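PDB 3ZXY: subtilisin-like protein from Prochloron didemni, which probably acts as a serine endopeptidase of the subtilisin family, this chain being the protease domain of the longer PatA protein. Local coordinates for residues S226-R231 against T274-G279; L31-T36 against I78-S83. The protein carries 1 engineered substitution. All coordinates share one frame; numbering follows the deposited sequence. Where two conformers were deposited one is given.

Interaction 1: residues S226-R231 against T274-G279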
loop_
_atom_site.group_PDB
_atom_site.type_symbol
_atom_site.label_atom_id
_atom_site.label_comp_id
_atom_site.label_asym_id
_atom_site.label_seq_id
_atom_site.Cartn_x
_atom_site.Cartn_y
_atom_site.Cartn_z
ATOM N N SER A 226 6.691 12.289 -5.441
ATOM C CA SER A 226 8.037 12.615 -5.878
ATOM C C SER A 226 7.984 13.649 -7.005
ATOM O O SER A 226 8.804 14.574 -7.063
ATOM C CB SER A 226 8.756 11.347 -6.319
ATOM O OG SER A 226 8.931 10.469 -5.208
ATOM N N GLU A 227 6.995 13.499 -7.877
ATOM C CA GLU A 227 6.787 14.479 -8.935
ATOM C C GLU A 227 6.405 15.847 -8.378
ATOM O O GLU A 227 6.855 16.869 -8.882
ATOM C CB GLU A 227 5.733 13.972 -9.919
ATOM C CG GLU A 227 5.833 14.640 -11.281
ATOM C CD GLU A 227 7.122 14.292 -12.011
ATOM O OE1 GLU A 227 7.678 13.178 -11.798
ATOM O OE2 GLU A 227 7.594 15.129 -12.806
ATOM N N GLN A 228 5.562 15.884 -7.352
ATOM C CA GLN A 228 5.232 17.145 -6.720
ATOM C C GLN A 228 6.488 17.839 -6.220
ATOM O O GLN A 228 6.664 19.041 -6.444
ATOM C CB GLN A 228 4.225 16.953 -5.578
ATOM C CG GLN A 228 2.832 16.580 -6.051
ATOM C CD GLN A 228 1.869 16.276 -4.919
ATOM O OE1 GLN A 228 2.261 15.830 -3.855
ATOM N NE2 GLN A 228 0.573 16.464 -5.178
ATOM N N VAL A 229 7.373 17.097 -5.549
ATOM C CA VAL A 229 8.628 17.665 -5.051
ATOM C C VAL A 229 9.458 18.245 -6.212
ATOM O O VAL A 229 10.002 19.350 -6.129
ATOM C CB VAL A 229 9.453 16.614 -4.288
ATOM C CG1 VAL A 229 10.821 17.150 -3.882
ATOM C CG2 VAL A 229 8.682 16.152 -3.060
ATOM N N ARG A 230 9.559 17.492 -7.300
ATOM C CA ARG A 230 10.323 17.953 -8.452
ATOM C C ARG A 230 9.776 19.281 -8.984
ATOM O O ARG A 230 10.537 20.163 -9.403
ATOM C CB ARG A 230 10.267 16.914 -9.558
ATOM C CG ARG A 230 10.787 17.456 -10.857
ATOM C CD ARG A 230 10.869 16.403 -11.903
ATOM N NE ARG A 230 11.384 17.015 -13.108
ATOM C CZ ARG A 230 10.678 17.251 -14.202
ATOM N NH1 ARG A 230 9.410 16.869 -14.274
ATOM N NH2 ARG A 230 11.275 17.792 -15.244
ATOM N N ARG A 231 8.458 19.417 -8.960
ATOM C CA ARG A 231 7.784 20.619 -9.447
ATOM C C ARG A 231 7.862 21.796 -8.482
ATOM O O ARG A 231 7.413 22.891 -8.797
ATOM C CB ARG A 231 6.327 20.321 -9.774
ATOM C CG ARG A 231 6.167 19.288 -10.878
ATOM C CD ARG A 231 4.708 18.896 -11.011
ATOM N NE ARG A 231 3.914 19.960 -11.628
ATOM C CZ ARG A 231 3.746 20.122 -12.941
ATOM N NH1 ARG A 231 4.350 19.304 -13.793
ATOM N NH2 ARG A 231 2.981 21.109 -13.405
ATOM N N THR A 274 -0.754 12.890 -15.950
ATOM C CA THR A 274 -1.218 13.974 -16.844
ATOM C C THR A 274 -2.029 15.016 -16.071
ATOM O O THR A 274 -1.892 16.219 -16.296
ATOM C CB THR A 274 -2.028 13.388 -18.006
ATOM O OG1 THR A 274 -1.135 12.594 -18.801
ATOM C CG2 THR A 274 -2.643 14.502 -18.900
ATOM N N LEU A 275 -2.881 14.556 -15.167
ATOM C CA LEU A 275 -3.701 15.467 -14.357
ATOM C C LEU A 275 -2.837 16.279 -13.412
ATOM O O LEU A 275 -3.033 17.471 -13.275
ATOM C CB LEU A 275 -4.774 14.750 -13.532
ATOM C CG LEU A 275 -6.106 14.463 -14.199
ATOM C CD1 LEU A 275 -7.030 13.839 -13.164
ATOM C CD2 LEU A 275 -6.709 15.720 -14.815
ATOM N N LEU A 276 -1.865 15.641 -12.777
ATOM C CA LEU A 276 -0.940 16.352 -11.894
ATOM C C LEU A 276 -0.180 17.418 -12.676
ATOM O O LEU A 276 -0.086 18.566 -12.235
ATOM C CB LEU A 276 0.022 15.349 -11.235
ATOM C CG LEU A 276 0.944 15.860 -10.141
ATOM C CD1 LEU A 276 1.474 14.638 -9.376
ATOM C CD2 LEU A 276 2.058 16.681 -10.721
ATOM N N LYS A 277 0.324 17.043 -13.843
ATOM C CA LYS A 277 1.160 17.945 -14.618
ATOM C C LYS A 277 0.379 19.126 -15.174
ATOM O O LYS A 277 0.923 20.227 -15.309
ATOM C CB LYS A 277 1.866 17.196 -15.750
ATOM C CG LYS A 277 2.934 16.288 -15.183
ATOM C CD LYS A 277 3.353 15.211 -16.172
ATOM C CE LYS A 277 4.290 15.705 -17.245
ATOM N NZ LYS A 277 4.933 14.508 -17.850
ATOM N N GLY A 278 -0.893 18.913 -15.513
ATOM C CA GLY A 278 -1.710 19.975 -16.078
ATOM C C GLY A 278 -2.277 20.955 -15.060
ATOM O O GLY A 278 -2.580 22.110 -15.422
ATOM N N GLY A 279 -2.409 20.504 -13.816
ATOM C CA GLY A 279 -3.002 21.314 -12.759
ATOM C C GLY A 279 -4.514 21.382 -12.823
ATOM O O GLY A 279 -5.112 22.207 -12.128
HETATM O O HOH W 1 6.701 14.147 -15.523
#
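Leu276 pushes its isobutyl end into the side of Arg231, and Lys277, next along the chain, meets the guanidinium of the same arginine. Leu276 has CG anti to its backbone N (chi1 -172°), beside its carbonyl carbon, and from there its two methyls part. Leu276 CD2 packs against Arg231 CD at 3.5 Å and also lies close to NE, the two side chains sliding past each other in opposite directions. Leu276 CD1 goes to Gln228, whose CG lies 4.1 Å from it. Glu227 CG borders CD2 of the same leucine more loosely.

Arg231 is bent at chi3 (73°), and its side chain crosses that of Lys277 at about a right angle. One guanidinium face of Arg231 is covered near its rim by Lys277 CA, 3.3 Å above the plane, and by Leu276 O. Arg231 NH1 comes within 3.6 Å of Lys277 CG, while NH2 lies 2.9 Å from Lys277 O. The cationic head thus rests on the helix backbone at Leu276 and Lys277, and not against the lysine's charge.

The ammonium is turned elsewhere: Lys277 NZ donates to a water, 2.9 Å from it, which makes a weak bond to Glu227 OE2. That same Glu227 OE2 holds Arg230 NH1 in a 2.9 Å salt bridge lying in the guanidinium plane, so the acid probably tempers the positive charge gathered here.

The contact joins the C-terminal end of helix 210-230 to that of helix 269-278, where Gly279 leaves the helix with positive phi. Helix 237-247 runs next to both: Gln228 touches Lys239 and Val240, and its OE1 accepts from Asp236 N just ahead of that helix, while Leu275 lies on Leu243 and Gln246.

Interaction 2: residues L31-T36 against I78-S83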
loop_
_atom_site.group_PDB
_atom_site.type_symbol
_atom_site.label_atom_id
_atom_site.label_comp_id
_atom_site.label_asym_id
_atom_site.label_seq_id
_atom_site.Cartn_x
_atom_site.Cartn_y
_atom_site.Cartn_z
ATOM N N LEU A 31 16.216 1.751 3.714
ATOM C CA LEU A 31 15.167 1.214 4.583
ATOM C C LEU A 31 15.543 1.396 6.044
ATOM O O LEU A 31 16.697 1.182 6.421
ATOM C CB LEU A 31 14.970 -0.269 4.315
ATOM C CG LEU A 31 14.604 -0.630 2.881
ATOM C CD1 LEU A 31 14.438 -2.131 2.741
ATOM C CD2 LEU A 31 13.350 0.111 2.457
ATOM N N THR A 32 14.576 1.812 6.853
ATOM C CA THR A 32 14.770 1.916 8.288
ATOM C C THR A 32 13.710 1.087 8.963
ATOM O O THR A 32 12.540 1.217 8.645
ATOM C CB THR A 32 14.657 3.368 8.791
ATOM O OG1 THR A 32 15.572 4.209 8.066
ATOM C CG2 THR A 32 14.967 3.443 10.288
ATOM N N VAL A 33 14.126 0.209 9.864
ATOM C CA VAL A 33 13.196 -0.603 10.629
ATOM C C VAL A 33 12.874 0.124 11.932
ATOM O O VAL A 33 13.789 0.573 12.656
ATOM C CB VAL A 33 13.792 -1.981 10.923
ATOM C CG1 VAL A 33 12.848 -2.780 11.807
ATOM C CG2 VAL A 33 14.076 -2.716 9.624
ATOM N N LEU A 34 11.578 0.250 12.206
ATOM C CA LEU A 34 11.057 0.935 13.379
ATOM C C LEU A 34 10.362 -0.091 14.273
ATOM O O LEU A 34 9.176 -0.385 14.098
ATOM C CB LEU A 34 10.074 2.033 12.977
ATOM C CG LEU A 34 10.621 3.162 12.102
ATOM C CD1 LEU A 34 9.505 4.123 11.719
ATOM C CD2 LEU A 34 11.746 3.902 12.801
ATOM N N PRO A 35 11.105 -0.658 15.230
ATOM C CA PRO A 35 10.497 -1.658 16.093
ATOM C C PRO A 35 9.332 -1.073 16.853
ATOM O O PRO A 35 9.423 0.008 17.427
ATOM C CB PRO A 35 11.625 -2.055 17.046
ATOM C CG PRO A 35 12.877 -1.610 16.388
ATOM C CD PRO A 35 12.518 -0.422 15.559
ATOM N N THR A 36 8.223 -1.783 16.823
ATOM C CA THR A 36 7.092 -1.369 17.591
ATOM C C THR A 36 6.965 -2.534 18.550
ATOM O O THR A 36 7.958 -2.825 19.220
ATOM C CB THR A 36 5.971 -0.953 16.631
ATOM O OG1 THR A 36 6.527 0.064 15.782
ATOM C CG2 THR A 36 4.787 -0.358 17.368
ATOM N N ILE A 78 10.029 0.598 7.699
ATOM C CA ILE A 78 9.479 -0.735 7.922
ATOM C C ILE A 78 8.963 -0.810 9.358
ATOM O O ILE A 78 9.735 -0.647 10.304
ATOM C CB ILE A 78 10.522 -1.849 7.697
ATOM C CG1 ILE A 78 11.189 -1.748 6.314
ATOM C CG2 ILE A 78 9.891 -3.211 7.928
ATOM C CD1 ILE A 78 10.261 -1.534 5.154
ATOM N N VAL A 79 7.660 -1.058 9.509
ATOM C CA VAL A 79 7.006 -1.041 10.821
ATOM C C VAL A 79 6.291 -2.377 10.987
ATOM O O VAL A 79 5.103 -2.511 10.659
ATOM C CB VAL A 79 6.019 0.150 10.963
ATOM C CG1 VAL A 79 5.448 0.225 12.385
ATOM C CG2 VAL A 79 6.712 1.464 10.606
ATOM N N PRO A 80 7.017 -3.398 11.472
ATOM C CA PRO A 80 6.370 -4.707 11.523
ATOM C C PRO A 80 5.270 -4.760 12.588
ATOM O O PRO A 80 5.484 -4.417 13.764
ATOM C CB PRO A 80 7.530 -5.677 11.793
ATOM C CG PRO A 80 8.752 -4.926 11.426
ATOM C CD PRO A 80 8.452 -3.496 11.774
ATOM N N ILE A 81 4.082 -5.154 12.134
ATOM C CA ILE A 81 2.911 -5.277 12.983
ATOM C C ILE A 81 2.344 -6.687 12.911
ATOM O O ILE A 81 1.797 -7.159 13.899
ATOM C CB ILE A 81 1.808 -4.253 12.627
ATOM C CG1 ILE A 81 1.395 -4.349 11.151
ATOM C CG2 ILE A 81 2.292 -2.836 12.908
ATOM C CD1 ILE A 81 0.080 -3.666 10.819
ATOM N N PHE A 82 2.481 -7.353 11.762
ATOM C CA PHE A 82 1.983 -8.725 11.615
ATOM C C PHE A 82 3.060 -9.669 12.134
ATOM O O PHE A 82 4.242 -9.372 12.045
ATOM C CB PHE A 82 1.659 -9.091 10.159
ATOM C CG PHE A 82 0.684 -8.175 9.462
ATOM C CD1 PHE A 82 -0.340 -7.519 10.140
ATOM C CD2 PHE A 82 0.775 -8.023 8.072
ATOM C CE1 PHE A 82 -1.220 -6.674 9.451
ATOM C CE2 PHE A 82 -0.099 -7.194 7.390
ATOM C CZ PHE A 82 -1.086 -6.511 8.085
ATOM N N SER A 83 2.659 -10.814 12.679
ATOM C CA SER A 83 3.605 -11.695 13.359
ATOM C C SER A 83 3.606 -13.094 12.771
ATOM O O SER A 83 2.569 -13.624 12.387
ATOM C CB SER A 83 3.286 -11.768 14.858
ATOM O OG SER A 83 1.961 -12.230 15.095
HETATM O O HOH W 2 7.739 -4.141 15.376
#
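Val79 keeps CG1 anti to its backbone N (chi1 -175°), with CG2 anti to the carbonyl carbon, and the resulting fork meets two residues of 31-36. Val79 CG2 lies 4.0 Å from Leu34 CD1. Val79 CG1 packs 3.6 Å from Thr36 OG1, which stands anti to its own carbonyl carbon (chi1 -56°). This is the edge of the parallel seven-stranded sheet of the subtilisin fold: strand 30-33 is outermost, strand 75-80 is next, and a beta-alpha-beta crossover through helix 47-60 connects them.

Ile78 is gripped by two nearly straight backbone bonds. Ile78 N donates to Thr32 O at 2.8 Å, and Ile78 O accepts from Leu34 N, also at 2.8 Å. Val33 sits between these bonds as the parallel bridge partner, its CG2 on Ile78 CB; on the same face Ile78 CD1 reaches toward Leu31 CD2. Ile78 and Val79 also touch strand 11-16, through Ile14 and Leu15. The side chain of Pro80 lies about 7 Å from that of Asp16, a predicted member of the charge relay.

Thr36 OG1 bonds back to Leu34 O at 3.2 Å, standing above the carbonyl plane. An alanine here would probably leave Leu34 O without that hydroxyl and open a gap beside Val79 CG1. Past the ladder a water closes the pair: Thr36 N donates to it, and it donates to Pro80 O, each at 2.8 Å.

Interaction 2 belongs to the central sheet, at its edge, with buried Ile78 and Val79 on the strand next to the outermost one; interaction 1 lies further out, where two helices end and a buried leucine meets an exposed arginine and lysine. The two share no secondary-structure element, and the nearest atoms of interactions 1 and 2 are about 14 Å apart. In 31-36 against 78-83 the backbones themselves bond and fix the register, the side chains adding apolar contacts. In 226-231 against 274-279 side chains do most of the joining, the arginine head also lying against helix backbone, with a water-mediated link between charges. Each contact includes one bridging water.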